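Local coordinates for ABC transporter substrate-binding protein (Rhizobium radiobacter, PDB 6TFS) that binds a sugar–glutamate conjugate and probably delivers solutes of this kind to an ABC importer, at residues W69-R74 with P133-L138; Y110-K115 with I126-R131; L345-Q350 with L360-V365. All coordinates share one frame; numbering follows the deposited sequence. Where two conformers were deposited one is given.

How the contacts relate
The three contacts illustrate how chemistry follows place in the fold. Contacts 1 and 2 touch and serve one antiparallel sheet: contact 2 pairs strands 113-120 and 123-128 at its margin, and contact 1 seats the short helix 135-138, which follows strand 123-128, on its face. Contact 1 is buried and apolar across its interface, whereas contact 2 is partly buried and relies on backbone hydrogen bonds. Leu135 CD1 packs on Leu128 CD2 at 3.7 Å, joining the two. Contact 3 stands apart, its centre about 42 Å from that of contact 1, across the centre of the chain; it mixes leucine packing with a side-chain amide hydrogen bond and a bridging water at a helix-strand boundary.

Contact 1 of 3, residues W69-R74 with P133-L138; sequences WTFKLR and PSLLAL
Apolar packing between Trp69 and Leu135 leads this contact. One methyl, CD2 of Leu135, lies over a face of the indole as a CH-pi contact, 3.5 Å from the centroid of the Trp69 five-membered ring and 22° off its normal. The fit is tight: Leu135 CD2 comes to 3.3 Å from Trp69 CG. Leu135 extends CG anti to its backbone N, and its second torsion (chi2 99°) departs from a staggered value, as may happen when a branch is pressed against a ring. The indole N-H turns elsewhere for its partner, the carbonyl of Gln66.

Edge contacts form the second group. Phe71 presents its rim to the helix, with Leu136 CD2 in the ring plane at 3.8 Å from Phe71 CE2, while Leu135 CD2 sits at the same rim, 4.0 Å from Phe71 CZ. Leu136 also brings CG to 4.1 Å from Trp69 CZ3, so two consecutive leucines bridge both aromatic rings.

Within residues 133-138 a capping bond fixes the start of the helix: Ser134, the N-cap, accepts through OG from Ala137 N at 3.2 Å.

Trp60 extends the aromatic patch beside Phe71 and Leu136. A short helix thus covers one face of a four-stranded antiparallel sheet, consistent with the additional small domain of family 5 solute-binding proteins.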
loop_
_atom_site.group_PDB
_atom_site.type_symbol
_atom_site.label_atom_id
_atom_site.label_comp_id
_atom_site.label_asym_id
_atom_site.label_seq_id
_atom_site.Cartn_x
_atom_site.Cartn_y
_atom_site.Cartn_z
ATOM N N TRP A 69 25.482 -2.711 6.953
ATOM C CA TRP A 69 25.304 -1.799 5.817
ATOM C C TRP A 69 25.666 -0.372 6.189
ATOM O O TRP A 69 25.147 0.160 7.170
ATOM C CB TRP A 69 23.868 -1.879 5.284
ATOM C CG TRP A 69 23.526 -3.212 4.690
ATOM C CD1 TRP A 69 23.256 -4.367 5.366
ATOM C CD2 TRP A 69 23.314 -3.499 3.302
ATOM N NE1 TRP A 69 22.959 -5.371 4.484
ATOM C CE2 TRP A 69 22.967 -4.865 3.207
ATOM C CE3 TRP A 69 23.377 -2.727 2.123
ATOM C CZ2 TRP A 69 22.744 -5.496 1.977
ATOM C CZ3 TRP A 69 23.147 -3.350 0.904
ATOM C CH2 TRP A 69 22.835 -4.718 0.837
ATOM N N THR A 70 26.565 0.244 5.411
ATOM C CA THR A 70 27.042 1.606 5.669
ATOM C C THR A 70 26.614 2.556 4.560
ATOM O O THR A 70 26.906 2.314 3.399
ATOM C CB THR A 70 28.556 1.594 5.938
ATOM O OG1 THR A 70 28.826 0.604 6.930
ATOM C CG2 THR A 70 29.076 2.937 6.415
ATOM N N PHE A 71 25.940 3.641 4.933
ATOM C CA PHE A 71 25.420 4.649 4.007
ATOM C C PHE A 71 26.136 5.978 4.163
ATOM O O PHE A 71 26.292 6.489 5.275
ATOM C CB PHE A 71 23.895 4.822 4.183
ATOM C CG PHE A 71 23.117 3.597 3.770
ATOM C CD1 PHE A 71 23.000 2.504 4.626
ATOM C CD2 PHE A 71 22.532 3.517 2.514
ATOM C CE1 PHE A 71 22.353 1.340 4.214
ATOM C CE2 PHE A 71 21.861 2.360 2.112
ATOM C CZ PHE A 71 21.790 1.276 2.960
ATOM N N LYS A 72 26.590 6.522 3.032
ATOM C CA LYS A 72 27.253 7.822 2.984
ATOM C C LYS A 72 26.223 8.820 2.498
ATOM O O LYS A 72 25.677 8.658 1.409
ATOM C CB LYS A 72 28.499 7.788 2.073
ATOM C CG LYS A 72 29.709 7.093 2.706
ATOM C CD LYS A 72 30.445 7.972 3.744
ATOM C CE LYS A 72 31.590 7.248 4.414
ATOM N NZ LYS A 72 32.280 8.105 5.414
ATOM N N LEU A 73 25.917 9.822 3.333
ATOM C CA LEU A 73 24.894 10.817 3.027
ATOM C C LEU A 73 25.397 11.952 2.162
ATOM O O LEU A 73 26.538 12.374 2.312
ATOM C CB LEU A 73 24.266 11.386 4.319
ATOM C CG LEU A 73 23.854 10.398 5.437
ATOM C CD1 LEU A 73 23.207 11.135 6.582
ATOM C CD2 LEU A 73 22.895 9.327 4.928
ATOM N N ARG A 74 24.517 12.479 1.281
ATOM C CA ARG A 74 24.801 13.675 0.484
ATOM C C ARG A 74 24.890 14.841 1.499
ATOM O O ARG A 74 24.042 14.905 2.396
ATOM C CB ARG A 74 23.645 13.969 -0.479
ATOM C CG ARG A 74 23.502 13.037 -1.673
ATOM C CD ARG A 74 22.370 13.524 -2.576
ATOM N NE ARG A 74 22.645 14.842 -3.162
ATOM C CZ ARG A 74 22.639 15.113 -4.465
ATOM N NH1 ARG A 74 22.341 14.165 -5.348
ATOM N NH2 ARG A 74 22.906 16.341 -4.895
ATOM N N PRO A 133 15.594 -10.444 3.007
ATOM C CA PRO A 133 15.585 -10.589 1.531
ATOM C C PRO A 133 16.235 -9.406 0.805
ATOM O O PRO A 133 16.997 -9.624 -0.123
ATOM C CB PRO A 133 14.096 -10.678 1.193
ATOM C CG PRO A 133 13.489 -11.257 2.421
ATOM C CD PRO A 133 14.251 -10.685 3.575
ATOM N N SER A 134 15.960 -8.167 1.258
ATOM C CA SER A 134 16.522 -6.945 0.681
ATOM C C SER A 134 16.510 -5.817 1.706
ATOM O O SER A 134 15.445 -5.276 2.030
ATOM C CB SER A 134 15.749 -6.527 -0.575
ATOM O OG SER A 134 16.202 -5.273 -1.063
ATOM N N LEU A 135 17.694 -5.448 2.208
ATOM C CA LEU A 135 17.781 -4.339 3.147
ATOM C C LEU A 135 17.451 -3.007 2.449
ATOM O O LEU A 135 16.783 -2.159 3.050
ATOM C CB LEU A 135 19.142 -4.272 3.871
ATOM C CG LEU A 135 19.234 -3.041 4.765
ATOM C CD1 LEU A 135 18.956 -3.329 6.211
ATOM C CD2 LEU A 135 20.386 -2.200 4.435
ATOM N N LEU A 136 17.900 -2.842 1.181
ATOM C CA LEU A 136 17.631 -1.636 0.393
ATOM C C LEU A 136 16.132 -1.360 0.247
ATOM O O LEU A 136 15.733 -0.201 0.306
ATOM C CB LEU A 136 18.356 -1.638 -0.964
ATOM C CG LEU A 136 19.902 -1.539 -0.910
ATOM C CD1 LEU A 136 20.510 -1.712 -2.298
ATOM C CD2 LEU A 136 20.374 -0.226 -0.250
ATOM N N ALA A 137 15.304 -2.432 0.142
ATOM C CA ALA A 137 13.836 -2.365 0.076
ATOM C C ALA A 137 13.234 -1.623 1.287
ATOM O O ALA A 137 12.358 -0.778 1.124
ATOM C CB ALA A 137 13.267 -3.773 0.013
ATOM N N LEU A 138 13.738 -1.933 2.492
ATOM C CA LEU A 138 13.328 -1.352 3.765
ATOM C C LEU A 138 13.692 0.122 3.858
ATOM O O LEU A 138 13.064 0.863 4.605
ATOM C CB LEU A 138 14.012 -2.120 4.927
ATOM C CG LEU A 138 13.741 -3.634 5.033
ATOM C CD1 LEU A 138 14.631 -4.277 6.108
ATOM C CD2 LEU A 138 12.281 -3.903 5.341
#

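Contact 2 of 3, residues Y110-K115 with I126-R131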
loop_
_atom_site.group_PDB
_atom_site.type_symbol
_atom_site.label_atom_id
_atom_site.label_comp_id
_atom_site.label_asym_id
_atom_site.label_seq_id
_atom_site.Cartn_x
_atom_site.Cartn_y
_atom_site.Cartn_z
ATOM N N TYR A 110 11.191 -4.063 9.995
ATOM C CA TYR A 110 12.505 -3.742 10.542
ATOM C C TYR A 110 12.926 -4.607 11.725
ATOM O O TYR A 110 13.914 -4.278 12.383
ATOM C CB TYR A 110 12.555 -2.240 10.906
ATOM C CG TYR A 110 12.188 -1.353 9.745
ATOM C CD1 TYR A 110 10.861 -1.008 9.499
ATOM C CD2 TYR A 110 13.151 -0.934 8.829
ATOM C CE1 TYR A 110 10.504 -0.265 8.377
ATOM C CE2 TYR A 110 12.806 -0.171 7.717
ATOM C CZ TYR A 110 11.482 0.149 7.489
ATOM O OH TYR A 110 11.140 0.854 6.373
ATOM N N ALA A 111 12.205 -5.724 11.976
ATOM C CA ALA A 111 12.463 -6.652 13.089
ATOM C C ALA A 111 13.911 -7.169 13.156
ATOM O O ALA A 111 14.447 -7.302 14.256
ATOM C CB ALA A 111 11.485 -7.817 13.041
ATOM N N ALA A 112 14.554 -7.421 11.989
ATOM C CA ALA A 112 15.932 -7.909 11.936
ATOM C C ALA A 112 16.990 -6.852 12.281
ATOM O O ALA A 112 18.116 -7.237 12.559
ATOM C CB ALA A 112 16.234 -8.561 10.593
ATOM N N ILE A 113 16.646 -5.542 12.292
ATOM C CA ILE A 113 17.619 -4.498 12.662
ATOM C C ILE A 113 17.983 -4.630 14.153
ATOM O O ILE A 113 17.100 -4.645 15.011
ATOM C CB ILE A 113 17.160 -3.048 12.296
ATOM C CG1 ILE A 113 17.029 -2.860 10.754
ATOM C CG2 ILE A 113 18.091 -1.988 12.924
ATOM C CD1 ILE A 113 16.502 -1.481 10.266
ATOM N N GLN A 114 19.286 -4.740 14.436
ATOM C CA GLN A 114 19.836 -4.808 15.784
ATOM C C GLN A 114 20.118 -3.371 16.274
ATOM O O GLN A 114 19.699 -3.006 17.375
ATOM C CB GLN A 114 21.118 -5.655 15.780
ATOM C CG GLN A 114 21.771 -5.839 17.143
ATOM C CD GLN A 114 23.208 -6.273 16.985
ATOM O OE1 GLN A 114 23.510 -7.411 16.599
ATOM N NE2 GLN A 114 24.131 -5.367 17.262
ATOM N N LYS A 115 20.808 -2.559 15.438
ATOM C CA LYS A 115 21.161 -1.171 15.749
ATOM C C LYS A 115 21.394 -0.300 14.505
ATOM O O LYS A 115 21.714 -0.801 13.422
ATOM C CB LYS A 115 22.362 -1.086 16.720
ATOM C CG LYS A 115 23.656 -1.716 16.213
ATOM C CD LYS A 115 24.792 -1.547 17.209
ATOM C CE LYS A 115 25.979 -2.410 16.853
ATOM N NZ LYS A 115 27.084 -2.263 17.837
ATOM N N ILE A 126 24.028 0.438 9.697
ATOM C CA ILE A 126 22.880 -0.397 10.067
ATOM C C ILE A 126 23.394 -1.820 10.261
ATOM O O ILE A 126 24.001 -2.393 9.350
ATOM C CB ILE A 126 21.717 -0.318 9.023
ATOM C CG1 ILE A 126 21.149 1.110 8.942
ATOM C CG2 ILE A 126 20.595 -1.349 9.340
ATOM C CD1 ILE A 126 20.477 1.459 7.629
ATOM N N THR A 127 23.151 -2.378 11.453
ATOM C CA THR A 127 23.555 -3.737 11.797
ATOM C C THR A 127 22.310 -4.592 11.933
ATOM O O THR A 127 21.369 -4.214 12.631
ATOM C CB THR A 127 24.450 -3.745 13.056
ATOM O OG1 THR A 127 25.600 -2.937 12.802
ATOM C CG2 THR A 127 24.909 -5.147 13.446
ATOM N N LEU A 128 22.314 -5.744 11.257
ATOM C CA LEU A 128 21.211 -6.700 11.279
ATOM C C LEU A 128 21.569 -7.913 12.150
ATOM O O LEU A 128 22.714 -8.354 12.141
ATOM C CB LEU A 128 20.883 -7.167 9.849
ATOM C CG LEU A 128 20.414 -6.107 8.839
ATOM C CD1 LEU A 128 20.342 -6.700 7.456
ATOM C CD2 LEU A 128 19.058 -5.541 9.219
ATOM N N THR A 129 20.576 -8.448 12.884
ATOM C CA THR A 129 20.692 -9.642 13.737
ATOM C C THR A 129 20.787 -10.887 12.841
ATOM O O THR A 129 21.496 -11.836 13.161
ATOM C CB THR A 129 19.449 -9.738 14.674
ATOM O OG1 THR A 129 19.329 -8.528 15.418
ATOM C CG2 THR A 129 19.530 -10.902 15.653
ATOM N N ARG A 130 20.041 -10.872 11.734
ATOM C CA ARG A 130 19.933 -11.940 10.744
ATOM C C ARG A 130 19.686 -11.297 9.372
ATOM O O ARG A 130 19.344 -10.114 9.299
ATOM C CB ARG A 130 18.764 -12.885 11.111
ATOM C CG ARG A 130 17.410 -12.173 11.208
ATOM C CD ARG A 130 16.249 -13.116 11.431
ATOM N NE ARG A 130 14.994 -12.533 10.945
ATOM C CZ ARG A 130 14.160 -11.800 11.680
ATOM N NH1 ARG A 130 14.423 -11.563 12.961
ATOM N NH2 ARG A 130 13.052 -11.310 11.144
ATOM N N ARG A 131 19.839 -12.081 8.302
ATOM C CA ARG A 131 19.651 -11.639 6.921
ATOM C C ARG A 131 18.206 -11.294 6.598
ATOM O O ARG A 131 17.277 -11.922 7.117
ATOM C CB ARG A 131 20.115 -12.726 5.940
ATOM C CG ARG A 131 21.629 -12.872 5.828
ATOM C CD ARG A 131 22.010 -14.044 4.937
ATOM N NE ARG A 131 21.398 -15.300 5.381
ATOM C CZ ARG A 131 22.016 -16.242 6.090
ATOM N NH1 ARG A 131 23.297 -16.105 6.419
ATOM N NH2 ARG A 131 21.362 -17.336 6.462
HETATM O O HOH W 1 16.590 -8.092 15.753
#
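Opposite Thr127 the partner strand fits in two residues, Gln114 and Lys115, the classic beta bulge of the hairpin of strands 113-120 and 123-128. Thr127 O receives Gln114 N at 2.8 Å and, weakly, Lys115 N at 3.3 Å; Thr127 N returns a nearly straight bond to Lys115 O (2.9 Å, 179°).

The side chain of Gln114 can be followed outward. Its CB lies 3.4 Å from Thr129 OG1 and close to Thr127 O, and CG still borders that hydroxyl. With CG anti to the backbone N (chi1 -178°) and the chain extended, the amide travels alongside Thr127, pointing the same way, until CD, OE1 and NE2 all meet the methyl CG2; NE2 is nearest, at 3.9 Å.

Beyond the bulge, Thr129 N donates to Ala112 O at 2.8 Å, and a water joins Ala111 O to Thr129 OG1. Ala112 CB sits over the centre of the Arg130 guanidinium face, 4.0 Å above its plane. On the buried side, Ile113 CG1 packs on Leu128 CD2 at 3.7 Å.

Backbone bonds therefore set the pairing, while the exposed side chains mainly contribute van der Waals cover; Arg130 O, buried without any partner, is probably a small energetic cost.

Contact 3 of 3, residues L345-Q350 with L360-V365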
loop_
_atom_site.group_PDB
_atom_site.type_symbol
_atom_site.label_atom_id
_atom_site.label_comp_id
_atom_site.label_asym_id
_atom_site.label_seq_id
_atom_site.Cartn_x
_atom_site.Cartn_y
_atom_site.Cartn_z
ATOM N N LEU A 345 -16.838 -3.468 -5.056
ATOM C CA LEU A 345 -16.312 -4.824 -4.965
ATOM C C LEU A 345 -17.104 -5.663 -3.946
ATOM O O LEU A 345 -17.522 -6.765 -4.292
ATOM C CB LEU A 345 -14.794 -4.837 -4.680
ATOM C CG LEU A 345 -14.106 -6.205 -4.630
ATOM C CD1 LEU A 345 -14.334 -7.035 -5.951
ATOM C CD2 LEU A 345 -12.634 -6.042 -4.337
ATOM N N ALA A 346 -17.388 -5.094 -2.741
ATOM C CA ALA A 346 -18.194 -5.730 -1.692
ATOM C C ALA A 346 -19.587 -6.059 -2.220
ATOM O O ALA A 346 -20.107 -7.130 -1.911
ATOM C CB ALA A 346 -18.297 -4.823 -0.461
ATOM N N GLN A 347 -20.171 -5.150 -3.035
ATOM C CA GLN A 347 -21.498 -5.345 -3.619
ATOM C C GLN A 347 -21.515 -6.472 -4.663
ATOM O O GLN A 347 -22.489 -7.219 -4.722
ATOM C CB GLN A 347 -22.084 -4.034 -4.158
ATOM C CG GLN A 347 -22.568 -3.130 -3.021
ATOM C CD GLN A 347 -22.698 -1.668 -3.383
ATOM O OE1 GLN A 347 -22.328 -1.233 -4.479
ATOM N NE2 GLN A 347 -23.226 -0.874 -2.453
ATOM N N LEU A 348 -20.424 -6.626 -5.437
ATOM C CA LEU A 348 -20.306 -7.719 -6.404
ATOM C C LEU A 348 -20.189 -9.057 -5.644
ATOM O O LEU A 348 -20.861 -10.014 -6.022
ATOM C CB LEU A 348 -19.137 -7.493 -7.373
ATOM C CG LEU A 348 -19.092 -8.336 -8.672
ATOM C CD1 LEU A 348 -20.486 -8.528 -9.353
ATOM C CD2 LEU A 348 -18.140 -7.734 -9.665
ATOM N N ILE A 349 -19.377 -9.089 -4.548
ATOM C CA ILE A 349 -19.206 -10.276 -3.701
ATOM C C ILE A 349 -20.558 -10.673 -3.091
ATOM O O ILE A 349 -20.916 -11.848 -3.149
ATOM C CB ILE A 349 -18.084 -10.074 -2.638
ATOM C CG1 ILE A 349 -16.712 -9.890 -3.321
ATOM C CG2 ILE A 349 -18.036 -11.227 -1.614
ATOM C CD1 ILE A 349 -15.797 -8.983 -2.566
ATOM N N GLN A 350 -21.311 -9.687 -2.546
ATOM C CA GLN A 350 -22.631 -9.877 -1.942
ATOM C C GLN A 350 -23.578 -10.633 -2.911
ATOM O O GLN A 350 -24.191 -11.623 -2.509
ATOM C CB GLN A 350 -23.198 -8.512 -1.490
ATOM C CG GLN A 350 -24.617 -8.544 -0.933
ATOM C CD GLN A 350 -25.086 -7.146 -0.620
ATOM O OE1 GLN A 350 -25.291 -6.321 -1.507
ATOM N NE2 GLN A 350 -25.272 -6.845 0.648
ATOM N N LEU A 360 -24.741 -11.959 2.671
ATOM C CA LEU A 360 -23.742 -11.007 3.133
ATOM C C LEU A 360 -24.360 -9.617 3.321
ATOM O O LEU A 360 -24.808 -8.992 2.357
ATOM C CB LEU A 360 -22.520 -10.972 2.188
ATOM C CG LEU A 360 -21.394 -9.972 2.523
ATOM C CD1 LEU A 360 -20.706 -10.313 3.863
ATOM C CD2 LEU A 360 -20.371 -9.905 1.387
ATOM N N ASN A 361 -24.406 -9.156 4.571
ATOM C CA ASN A 361 -24.884 -7.819 4.913
ATOM C C ASN A 361 -23.684 -6.895 5.012
ATOM O O ASN A 361 -22.628 -7.283 5.532
ATOM C CB ASN A 361 -25.722 -7.820 6.194
ATOM C CG ASN A 361 -27.052 -8.551 6.051
ATOM O OD1 ASN A 361 -27.645 -8.659 4.966
ATOM N ND2 ASN A 361 -27.560 -9.060 7.153
ATOM N N LEU A 362 -23.814 -5.705 4.434
ATOM C CA LEU A 362 -22.726 -4.739 4.417
ATOM C C LEU A 362 -23.045 -3.530 5.285
ATOM O O LEU A 362 -24.080 -2.888 5.095
ATOM C CB LEU A 362 -22.367 -4.320 2.960
ATOM C CG LEU A 362 -22.075 -5.477 1.961
ATOM C CD1 LEU A 362 -22.097 -4.980 0.508
ATOM C CD2 LEU A 362 -20.743 -6.174 2.284
ATOM N N GLN A 363 -22.156 -3.258 6.260
ATOM C CA GLN A 363 -22.235 -2.128 7.186
ATOM C C GLN A 363 -21.244 -1.071 6.635
ATOM O O GLN A 363 -20.040 -1.203 6.858
ATOM C CB GLN A 363 -21.851 -2.611 8.599
ATOM C CG GLN A 363 -21.979 -1.578 9.712
ATOM C CD GLN A 363 -21.346 -2.037 11.009
ATOM O OE1 GLN A 363 -21.343 -3.227 11.349
ATOM N NE2 GLN A 363 -20.801 -1.100 11.772
ATOM N N PRO A 364 -21.710 -0.079 5.830
ATOM C CA PRO A 364 -20.761 0.894 5.244
ATOM C C PRO A 364 -20.186 1.900 6.239
ATOM O O PRO A 364 -20.910 2.453 7.057
ATOM C CB PRO A 364 -21.580 1.582 4.127
ATOM C CG PRO A 364 -22.932 0.883 4.104
ATOM C CD PRO A 364 -23.103 0.237 5.430
ATOM N N VAL A 365 -18.868 2.107 6.179
ATOM C CA VAL A 365 -18.134 3.029 7.060
ATOM C C VAL A 365 -17.085 3.769 6.213
ATOM O O VAL A 365 -16.422 3.145 5.372
ATOM C CB VAL A 365 -17.437 2.263 8.255
ATOM C CG1 VAL A 365 -16.596 3.208 9.128
ATOM C CG2 VAL A 365 -18.456 1.503 9.115
HETATM O O HOH W 2 -25.272 -12.278 -0.166
#
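Leu362, Leu360 and Gln350 bury most of the surface here, two leucines of a strand closing on one turn of a helix whose axis runs nearly antiparallel to it (161°).

Leu362 contributes both its methyls. CD2 meets Ala346 CB at 3.9 Å, and CD1 lies 3.8 Å from Ala346 O, with the CG of Gln347 beside it at 4.0 Å. Ala346 points its CB toward the strand, where both Leu362 methyls lie against it.

Gln350 works on both sides of the polar divide. Its CG stands anti to the backbone N (chi1 176°) and the chain runs out extended, carrying the amide to the strand. There NE2 donates to Leu360 O at 2.8 Å in a nearly straight bond (169°). Leu362 CD1 covers a face of the amide, 3.7 Å from Gln350 NE2, while the Leu360 carbonyl takes the N-H in the amide plane.

Leu360 sends its CD2 to Ile349 CG2 at 4.0 Å. Its backbone N donates to a water, which in turn donates to Gln350 O, a second polar tie at this end.

The helix 340-353 links the parallel strands 330-337 and 358-365 in a beta-alpha-beta crossover. Met334 of the partner strand touches Leu360 and Leu362, Leu383 of strand 381-386 packs on Ala346 and Ile349, and helix 277-284 lies against Leu345 and Leu348.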